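Local coordinates for protein MarR family transcriptional regulator (PDB 5ERI) that probably binds DNA as a dimer and regulates transcription, as a winged helix-turn-helix protein of the MarR family, at residues 96-101 with 113-119; 59-63 with 75-81; 44-48 with 129-133. All coordinates share one frame; numbering follows the deposited sequence.

All three contacts lie in one MarR-type fold but differ in chemistry. Contact 2 is the most central, its centre about 7 Å from that of the chain, and is largely apolar: in the DNA-binding lobe leucines and a phenylalanine of two helices pack with the R63 side chain, without a hydrogen bond. Contact 1 lies further out, its centre about 18 Å from that of the chain, where backbone bonds and a lysine join the wing strands to the start of helix 117-138. The two touch through L61 and L75, which pack against Y98, V99, S119 and L113. Contact 3 uses the same helix 117-138 further along, linking it to helix 29-47 by a salt bridge; contacts 2 and 3 both border the second subunit.

Contact 1 of 3, residues 96-101 with 113-119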
loop_
_atom_site.group_PDB
_atom_site.type_symbol
_atom_site.label_atom_id
_atom_site.label_comp_id
_atom_site.label_asym_id
_atom_site.label_seq_id
_atom_site.Cartn_x
_atom_site.Cartn_y
_atom_site.Cartn_z
ATOM N N ALA A 96 17.270 -0.710 15.567
ATOM C CA ALA A 96 16.560 -1.734 16.347
ATOM C C ALA A 96 17.309 -3.083 16.397
ATOM O O ALA A 96 16.756 -4.038 16.950
ATOM C CB ALA A 96 15.171 -1.941 15.791
ATOM N N GLY A 97 18.517 -3.188 15.801
ATOM C CA GLY A 97 19.302 -4.467 15.855
ATOM C C GLY A 97 18.800 -5.628 14.972
ATOM O O GLY A 97 19.030 -6.810 15.276
ATOM N N TYR A 98 18.106 -5.327 13.870
ATOM C CA TYR A 98 17.569 -6.416 13.050
ATOM C C TYR A 98 18.476 -6.640 11.845
ATOM O O TYR A 98 18.496 -7.705 11.261
ATOM C CB TYR A 98 16.147 -6.110 12.604
ATOM C CG TYR A 98 15.064 -6.260 13.623
ATOM C CD1 TYR A 98 14.779 -7.482 14.143
ATOM C CD2 TYR A 98 14.231 -5.195 13.951
ATOM C CE1 TYR A 98 13.744 -7.656 15.029
ATOM C CE2 TYR A 98 13.185 -5.345 14.850
ATOM C CZ TYR A 98 12.951 -6.603 15.378
ATOM O OH TYR A 98 11.967 -6.837 16.286
ATOM N N VAL A 99 19.276 -5.644 11.511
ATOM C CA VAL A 99 20.047 -5.675 10.294
ATOM C C VAL A 99 21.433 -5.124 10.535
ATOM O O VAL A 99 21.599 -4.205 11.306
ATOM C CB VAL A 99 19.361 -4.782 9.235
ATOM C CG1 VAL A 99 20.252 -4.496 8.051
ATOM C CG2 VAL A 99 18.097 -5.471 8.751
ATOM N N ASP A 100 22.419 -5.677 9.833
ATOM C CA ASP A 100 23.770 -5.109 9.776
ATOM C C ASP A 100 23.997 -4.677 8.352
ATOM O O ASP A 100 23.510 -5.317 7.451
ATOM C CB ASP A 100 24.829 -6.158 10.154
ATOM C CG ASP A 100 24.791 -6.535 11.634
ATOM O OD1 ASP A 100 24.561 -5.626 12.501
ATOM O OD2 ASP A 100 24.996 -7.744 11.912
ATOM N N LYS A 101 24.662 -3.549 8.151
ATOM C CA LYS A 101 25.109 -3.124 6.821
ATOM C C LYS A 101 26.624 -3.007 6.831
ATOM O O LYS A 101 27.215 -2.570 7.825
ATOM C CB LYS A 101 24.503 -1.808 6.351
ATOM C CG LYS A 101 24.988 -0.535 7.008
ATOM C CD LYS A 101 24.330 0.687 6.334
ATOM C CE LYS A 101 24.773 2.032 6.942
ATOM N NZ LYS A 101 24.419 2.308 8.383
ATOM N N LEU A 113 23.387 -5.549 2.875
ATOM C CA LEU A 113 22.543 -5.783 4.051
ATOM C C LEU A 113 22.485 -7.225 4.385
ATOM O O LEU A 113 22.238 -8.045 3.519
ATOM C CB LEU A 113 21.092 -5.244 3.824
ATOM C CG LEU A 113 21.065 -3.840 3.183
ATOM C CD1 LEU A 113 19.743 -3.546 2.524
ATOM C CD2 LEU A 113 21.445 -2.802 4.220
ATOM N N THR A 114 22.531 -7.496 5.671
ATOM C CA THR A 114 22.543 -8.802 6.215
ATOM C C THR A 114 21.670 -8.844 7.451
ATOM O O THR A 114 21.606 -7.863 8.188
ATOM C CB THR A 114 24.023 -9.098 6.557
ATOM O OG1 THR A 114 24.439 -10.194 5.751
ATOM C CG2 THR A 114 24.278 -9.390 8.030
ATOM N N PRO A 115 21.003 -9.993 7.707
ATOM C CA PRO A 115 20.195 -10.099 8.919
ATOM C C PRO A 115 21.072 -10.430 10.113
ATOM O O PRO A 115 22.063 -11.160 9.950
ATOM C CB PRO A 115 19.278 -11.296 8.617
ATOM C CG PRO A 115 20.106 -12.207 7.719
ATOM C CD PRO A 115 20.935 -11.231 6.902
ATOM N N THR A 116 20.679 -9.941 11.289
ATOM C CA THR A 116 21.333 -10.294 12.521
ATOM C C THR A 116 20.658 -11.523 13.105
ATOM O O THR A 116 19.538 -11.886 12.667
ATOM C CB THR A 116 21.204 -9.170 13.548
ATOM O OG1 THR A 116 19.802 -8.946 13.852
ATOM C CG2 THR A 116 21.865 -7.918 13.006
ATOM N N ASP A 117 21.314 -12.117 14.119
ATOM C CA ASP A 117 20.844 -13.349 14.792
ATOM C C ASP A 117 19.395 -13.201 15.299
ATOM O O ASP A 117 18.568 -14.119 15.154
ATOM C CB ASP A 117 21.796 -13.741 15.960
ATOM C CG ASP A 117 23.033 -14.569 15.495
ATOM O OD1 ASP A 117 23.148 -14.880 14.273
ATOM O OD2 ASP A 117 23.884 -14.911 16.371
ATOM N N LYS A 118 19.116 -12.018 15.845
ATOM C CA LYS A 118 17.792 -11.638 16.352
ATOM C C LYS A 118 16.629 -11.804 15.329
ATOM O O LYS A 118 15.561 -12.434 15.595
ATOM C CB LYS A 118 17.863 -10.159 16.797
ATOM C CG LYS A 118 16.529 -9.615 17.308
ATOM C CD LYS A 118 16.736 -8.393 18.170
ATOM C CE LYS A 118 15.541 -7.479 18.070
ATOM N NZ LYS A 118 16.006 -6.124 18.430
ATOM N N SER A 119 16.856 -11.210 14.161
ATOM C CA SER A 119 15.864 -11.187 13.116
ATOM C C SER A 119 15.562 -12.607 12.524
ATOM O O SER A 119 14.474 -12.869 11.998
ATOM C CB SER A 119 16.266 -10.121 12.089
ATOM O OG SER A 119 17.263 -10.594 11.240
#
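A96 presents its carbonyl to K118: NZ donates to A96 O over 2.7 Å, nearly along the C=O axis. G97, with positive phi, closes helix 83-95 in a Schellman motif, and its O takes the hydroxyl of T116 (OG1 to G97 O 2.7 Å). That OG1 stands between the backbone N and carbonyl carbon of its own residue (chi1 62°), while CG2 is turned toward D100.

Y98 lays one ring face under the ammonium of K118, a cation-pi contact with NZ 4.4 Å from the ring centroid; the largely extended lysine brings CE against Y98 CE1 at 3.5 Å. S119 CB meets the same ring at its edge. Y98 O accepts the backbone N-H of T116 from well above the carbonyl plane (N to O 3.1 Å). Y98 OH is bound to L51 O.

From V99 onward the chain pairs antiparallel with 113-115, as the two arms of the wing hairpin of a winged helix. V99 faces P115 in a non-hydrogen-bonded pair. D100 and T114 form the hydrogen-bonded pair: D100 N donates to T114 O at 2.9 Å, and T114 N donates to D100 O at 3.0 Å. On their side of the sheet D100 OD2 rests on T116 CG2 at 3.3 Å. K101 pairs with L113, its CB against CD2.

The side bearing V99 and L113 packs onto L93 and I90 of helix 83-95 and I64 of helix 57-66, with L113 also meeting L72 and L75 of helix 72-79; strand 111-115 lies between strands 99-103 and 70-71.

Contact 2 of 3, residues 59-63 with 75-81; sequences TFLTR and LSNMLKV
L79 spreads its two methyl branches over different partners. CD2 sits over the centre of one face of the R63 guanidinium, 3.7 Å from R63 CZ, whereas CD1 approaches the F60 ring obliquely, 3.6 Å from F60 CD1. T59 adds its methyl, CG2 lying 3.8 Å from L79 CD2, the two side chains running past one another head to tail. On R63 the chain bends at chi2 (-44°), which folds the flat group back across L79, and R63 CB packs on L75 CD1 at 3.6 Å.

These are helices 57-66 and 72-79 of the winged helix-turn-helix, the second being the first helix of the helix-turn-helix pair that continues into 83-95. Their short segments run at 114° to each other, with axes 11.1 Å apart, a separation spanned by side chains alone.

The F60 ring takes L75 CD2 at its edge, 4.0 Å from F60 CD1, and V81 CG2 also near its plane, 4.4 Å from F60 CE1. The ring also touches T86, A89 and L93 of helix 83-95. Toward the dimer partner, R38 of the second subunit packs on T59, R63 and V81 and donates a hydrogen bond to L79 O.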
loop_
_atom_site.group_PDB
_atom_site.type_symbol
_atom_site.label_atom_id
_atom_site.label_comp_id
_atom_site.label_asym_id
_atom_site.label_seq_id
_atom_site.Cartn_x
_atom_site.Cartn_y
_atom_site.Cartn_z
ATOM N N THR A 59 8.466 -5.716 6.022
ATOM C CA THR A 59 8.634 -5.996 4.599
ATOM C C THR A 59 10.124 -5.963 4.181
ATOM O O THR A 59 10.612 -6.846 3.512
ATOM C CB THR A 59 7.812 -5.001 3.818
ATOM O OG1 THR A 59 6.443 -5.256 4.130
ATOM C CG2 THR A 59 8.006 -5.166 2.338
ATOM N N PHE A 60 10.814 -4.916 4.570
ATOM C CA PHE A 60 12.233 -4.803 4.320
ATOM C C PHE A 60 13.013 -5.918 4.978
ATOM O O PHE A 60 13.932 -6.519 4.373
ATOM C CB PHE A 60 12.764 -3.407 4.783
ATOM C CG PHE A 60 12.215 -2.227 3.967
ATOM C CD1 PHE A 60 12.839 -1.820 2.790
ATOM C CD2 PHE A 60 11.120 -1.527 4.389
ATOM C CE1 PHE A 60 12.341 -0.779 2.013
ATOM C CE2 PHE A 60 10.625 -0.435 3.641
ATOM C CZ PHE A 60 11.192 -0.085 2.428
ATOM N N LEU A 61 12.659 -6.208 6.218
ATOM C CA LEU A 61 13.326 -7.286 6.929
ATOM C C LEU A 61 13.217 -8.650 6.232
ATOM O O LEU A 61 14.226 -9.349 6.048
ATOM C CB LEU A 61 12.819 -7.351 8.339
ATOM C CG LEU A 61 13.520 -8.335 9.271
ATOM C CD1 LEU A 61 15.009 -8.118 9.120
ATOM C CD2 LEU A 61 13.063 -8.087 10.706
ATOM N N THR A 62 12.020 -9.041 5.814
ATOM C CA THR A 62 11.867 -10.344 5.148
ATOM C C THR A 62 12.714 -10.430 3.911
ATOM O O THR A 62 13.285 -11.484 3.642
ATOM C CB THR A 62 10.396 -10.690 4.762
ATOM O OG1 THR A 62 9.930 -9.768 3.799
ATOM C CG2 THR A 62 9.467 -10.578 5.922
ATOM N N ARG A 63 12.764 -9.356 3.117
ATOM C CA ARG A 63 13.594 -9.410 1.922
ATOM C C ARG A 63 15.077 -9.537 2.208
ATOM O O ARG A 63 15.833 -10.204 1.455
ATOM C CB ARG A 63 13.384 -8.213 1.038
ATOM C CG ARG A 63 11.979 -8.020 0.565
ATOM C CD ARG A 63 11.294 -9.300 0.082
ATOM N NE ARG A 63 9.868 -9.140 0.271
ATOM C CZ ARG A 63 9.025 -8.832 -0.667
ATOM N NH1 ARG A 63 9.443 -8.722 -1.926
ATOM N NH2 ARG A 63 7.738 -8.667 -0.346
ATOM N N LEU A 75 17.403 -3.741 -3.236
ATOM C CA LEU A 75 16.302 -3.869 -2.333
ATOM C C LEU A 75 15.181 -2.870 -2.741
ATOM O O LEU A 75 14.031 -3.259 -2.761
ATOM C CB LEU A 75 16.747 -3.666 -0.918
ATOM C CG LEU A 75 15.675 -3.810 0.136
ATOM C CD1 LEU A 75 15.008 -5.185 0.053
ATOM C CD2 LEU A 75 16.240 -3.618 1.532
ATOM N N SER A 76 15.530 -1.668 -3.193
ATOM C CA SER A 76 14.553 -0.675 -3.670
ATOM C C SER A 76 13.863 -1.111 -4.936
ATOM O O SER A 76 12.646 -0.912 -5.122
ATOM C CB SER A 76 15.212 0.673 -3.945
ATOM O OG SER A 76 15.912 1.078 -2.781
ATOM N N ASN A 77 14.621 -1.738 -5.802
ATOM C CA ASN A 77 14.080 -2.178 -7.045
ATOM C C ASN A 77 13.165 -3.382 -6.843
ATOM O O ASN A 77 12.228 -3.573 -7.574
ATOM C CB ASN A 77 15.201 -2.526 -8.032
ATOM C CG ASN A 77 15.958 -1.282 -8.559
ATOM O OD1 ASN A 77 15.417 -0.179 -8.679
ATOM N ND2 ASN A 77 17.223 -1.474 -8.869
ATOM N N MET A 78 13.504 -4.235 -5.912
ATOM C CA MET A 78 12.692 -5.395 -5.581
ATOM C C MET A 78 11.320 -4.972 -4.974
ATOM O O MET A 78 10.254 -5.564 -5.266
ATOM C CB MET A 78 13.466 -6.244 -4.610
ATOM C CG MET A 78 12.711 -7.421 -4.034
ATOM S SD MET A 78 13.945 -8.555 -3.459
ATOM C CE MET A 78 13.393 -8.939 -1.887
ATOM N N LEU A 79 11.342 -3.913 -4.204
ATOM C CA LEU A 79 10.172 -3.467 -3.476
ATOM C C LEU A 79 9.407 -2.366 -4.144
ATOM O O LEU A 79 8.338 -1.906 -3.670
ATOM C CB LEU A 79 10.610 -3.050 -2.092
ATOM C CG LEU A 79 10.953 -4.245 -1.239
ATOM C CD1 LEU A 79 11.445 -3.764 0.100
ATOM C CD2 LEU A 79 9.766 -5.199 -0.981
ATOM N N LYS A 80 9.929 -1.963 -5.273
ATOM C CA LYS A 80 9.351 -0.874 -6.051
ATOM C C LYS A 80 9.130 0.471 -5.302
ATOM O O LYS A 80 8.069 1.117 -5.360
ATOM C CB LYS A 80 8.075 -1.348 -6.709
ATOM C CG LYS A 80 8.090 -2.761 -7.263
ATOM C CD LYS A 80 9.153 -3.050 -8.301
ATOM C CE LYS A 80 8.994 -4.524 -8.650
ATOM N NZ LYS A 80 10.225 -5.206 -9.071
ATOM N N VAL A 81 10.124 0.853 -4.553
ATOM C CA VAL A 81 10.141 2.135 -3.882
ATOM C C VAL A 81 11.448 2.865 -4.248
ATOM O O VAL A 81 12.390 2.221 -4.727
ATOM C CB VAL A 81 10.118 1.961 -2.374
ATOM C CG1 VAL A 81 8.823 1.334 -1.924
ATOM C CG2 VAL A 81 11.294 1.119 -1.862
#

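Contact 3 of 3, residues 44-48 with 129-133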
loop_
_atom_site.group_PDB
_atom_site.type_symbol
_atom_site.label_atom_id
_atom_site.label_comp_id
_atom_site.label_asym_id
_atom_site.label_seq_id
_atom_site.Cartn_x
_atom_site.Cartn_y
_atom_site.Cartn_z
ATOM N N ASN A 44 -1.260 -5.323 10.018
ATOM C CA ASN A 44 0.158 -5.670 10.314
ATOM C C ASN A 44 0.811 -4.684 11.287
ATOM O O ASN A 44 1.654 -5.054 12.083
ATOM C CB ASN A 44 0.999 -5.752 9.027
ATOM C CG ASN A 44 0.713 -6.985 8.249
ATOM O OD1 ASN A 44 0.284 -7.985 8.818
ATOM N ND2 ASN A 44 0.886 -6.909 6.927
ATOM N N ASP A 45 0.439 -3.416 11.196
ATOM C CA ASP A 45 0.800 -2.431 12.227
ATOM C C ASP A 45 0.374 -2.847 13.659
ATOM O O ASP A 45 1.078 -2.479 14.606
ATOM C CB ASP A 45 0.228 -1.025 11.881
ATOM C CG ASP A 45 1.070 -0.252 10.849
ATOM O OD1 ASP A 45 1.860 -0.852 10.110
ATOM O OD2 ASP A 45 0.934 0.973 10.776
ATOM N N ILE A 46 -0.729 -3.602 13.825
ATOM C CA ILE A 46 -1.163 -4.092 15.171
ATOM C C ILE A 46 -0.269 -5.246 15.632
ATOM O O ILE A 46 0.234 -5.285 16.758
ATOM C CB ILE A 46 -2.669 -4.544 15.207
ATOM C CG1 ILE A 46 -3.641 -3.472 14.630
ATOM C CG2 ILE A 46 -3.118 -4.954 16.614
ATOM C CD1 ILE A 46 -3.524 -2.092 15.199
ATOM N N LYS A 47 -0.060 -6.198 14.749
ATOM C CA LYS A 47 0.711 -7.399 15.102
ATOM C C LYS A 47 2.180 -7.060 15.365
ATOM O O LYS A 47 2.808 -7.626 16.231
ATOM C CB LYS A 47 0.586 -8.434 13.992
ATOM C CG LYS A 47 -0.870 -8.784 13.663
ATOM C CD LYS A 47 -1.033 -10.065 12.841
ATOM C CE LYS A 47 -0.848 -9.891 11.323
ATOM N NZ LYS A 47 -1.117 -11.152 10.530
ATOM N N TYR A 48 2.712 -6.067 14.677
ATOM C CA TYR A 48 4.149 -5.865 14.700
ATOM C C TYR A 48 4.545 -4.684 15.527
ATOM O O TYR A 48 5.737 -4.309 15.500
ATOM C CB TYR A 48 4.680 -5.681 13.289
ATOM C CG TYR A 48 4.598 -6.901 12.436
ATOM C CD1 TYR A 48 5.172 -8.090 12.862
ATOM C CD2 TYR A 48 3.963 -6.865 11.175
ATOM C CE1 TYR A 48 5.090 -9.224 12.083
ATOM C CE2 TYR A 48 3.864 -7.995 10.391
ATOM C CZ TYR A 48 4.435 -9.172 10.832
ATOM O OH TYR A 48 4.344 -10.287 10.002
ATOM N N GLU A 129 2.786 -15.126 10.061
ATOM C CA GLU A 129 1.739 -14.056 9.991
ATOM C C GLU A 129 1.230 -13.797 8.607
ATOM O O GLU A 129 0.018 -13.565 8.398
ATOM C CB GLU A 129 2.212 -12.782 10.644
ATOM C CG GLU A 129 2.173 -12.887 12.194
ATOM C CD GLU A 129 0.792 -13.313 12.799
ATOM O OE1 GLU A 129 -0.271 -13.208 12.081
ATOM O OE2 GLU A 129 0.767 -13.748 13.997
ATOM N N GLU A 130 2.144 -13.883 7.643
ATOM C CA GLU A 130 1.763 -13.640 6.264
ATOM C C GLU A 130 0.796 -14.780 5.853
ATOM O O GLU A 130 -0.257 -14.574 5.186
ATOM C CB GLU A 130 3.056 -13.586 5.375
ATOM C CG GLU A 130 2.857 -13.130 3.927
ATOM C CD GLU A 130 4.152 -12.704 3.146
ATOM O OE1 GLU A 130 3.975 -12.509 1.916
ATOM O OE2 GLU A 130 5.310 -12.559 3.696
ATOM N N ASN A 131 1.135 -16.008 6.245
ATOM C CA ASN A 131 0.272 -17.147 5.851
ATOM C C ASN A 131 -1.090 -17.030 6.535
ATOM O O ASN A 131 -2.091 -17.396 5.959
ATOM C CB ASN A 131 0.902 -18.470 6.204
ATOM C CG ASN A 131 2.038 -18.851 5.267
ATOM O OD1 ASN A 131 2.065 -18.506 4.071
ATOM N ND2 ASN A 131 2.963 -19.624 5.804
ATOM N N ARG A 132 -1.107 -16.491 7.752
ATOM C CA ARG A 132 -2.378 -16.239 8.403
ATOM C C ARG A 132 -3.214 -15.166 7.646
ATOM O O ARG A 132 -4.470 -15.333 7.494
ATOM C CB ARG A 132 -2.126 -15.845 9.855
ATOM C CG ARG A 132 -3.414 -15.843 10.656
ATOM C CD ARG A 132 -3.641 -14.517 11.349
ATOM N NE ARG A 132 -4.938 -14.468 12.002
ATOM C CZ ARG A 132 -5.420 -13.376 12.578
ATOM N NH1 ARG A 132 -4.714 -12.251 12.565
ATOM N NH2 ARG A 132 -6.599 -13.401 13.174
ATOM N N SER A 133 -2.533 -14.102 7.132
ATOM C CA SER A 133 -3.261 -13.027 6.389
ATOM C C SER A 133 -3.743 -13.559 5.103
ATOM O O SER A 133 -4.804 -13.176 4.606
ATOM C CB SER A 133 -2.404 -11.769 6.136
ATOM O OG SER A 133 -1.548 -11.565 7.221
#
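Helix 29-47 ends against the middle of helix 117-138, and the contact is made by the side chains of K47 and Y48 reaching E129 and its neighbours. K47 NZ forms a salt bridge with E129 OE1 at 2.7 Å. The ammonium approaches that oxygen on the anti side and 34° out of the carboxylate plane. Two bends shape the pair: the K47 side chain bends at chi3 (-83°), and E129 folds at chi2 (-54°), bringing its carboxylate across the lysine chain at a slant, so that OE1 also lies 3.3 Å from K47 CD.

In MarR proteins the helices at the two ends of the chain generally build the dimerisation region, while the winged helix-turn-helix lies between them in sequence; here the 80 residues separating the two segments include that whole lobe. The second subunit borders the same region: R132 pairs with E163 of the second subunit and E130 with R31 of the second subunit.

Y48, the first residue to leave helical phi/psi, directs its OH to E129 CB at 3.3 Å, with ring and carboxylate planes nearly perpendicular. The ring also stacks with F58. On the other helix, S133 OG donates to E129 O over 2.8 Å, while the helical N-H of S133 binds the same oxygen, N to O 2.9 Å. Two bonds thus grip E129 O, and the first holds the serine hydroxyl in place, S133 OG lying 3.4 Å from K47 NZ. R132 NH1 stands 4.3 Å from K47 NZ, like charges probably offset by E129 and by E163 of the second subunit.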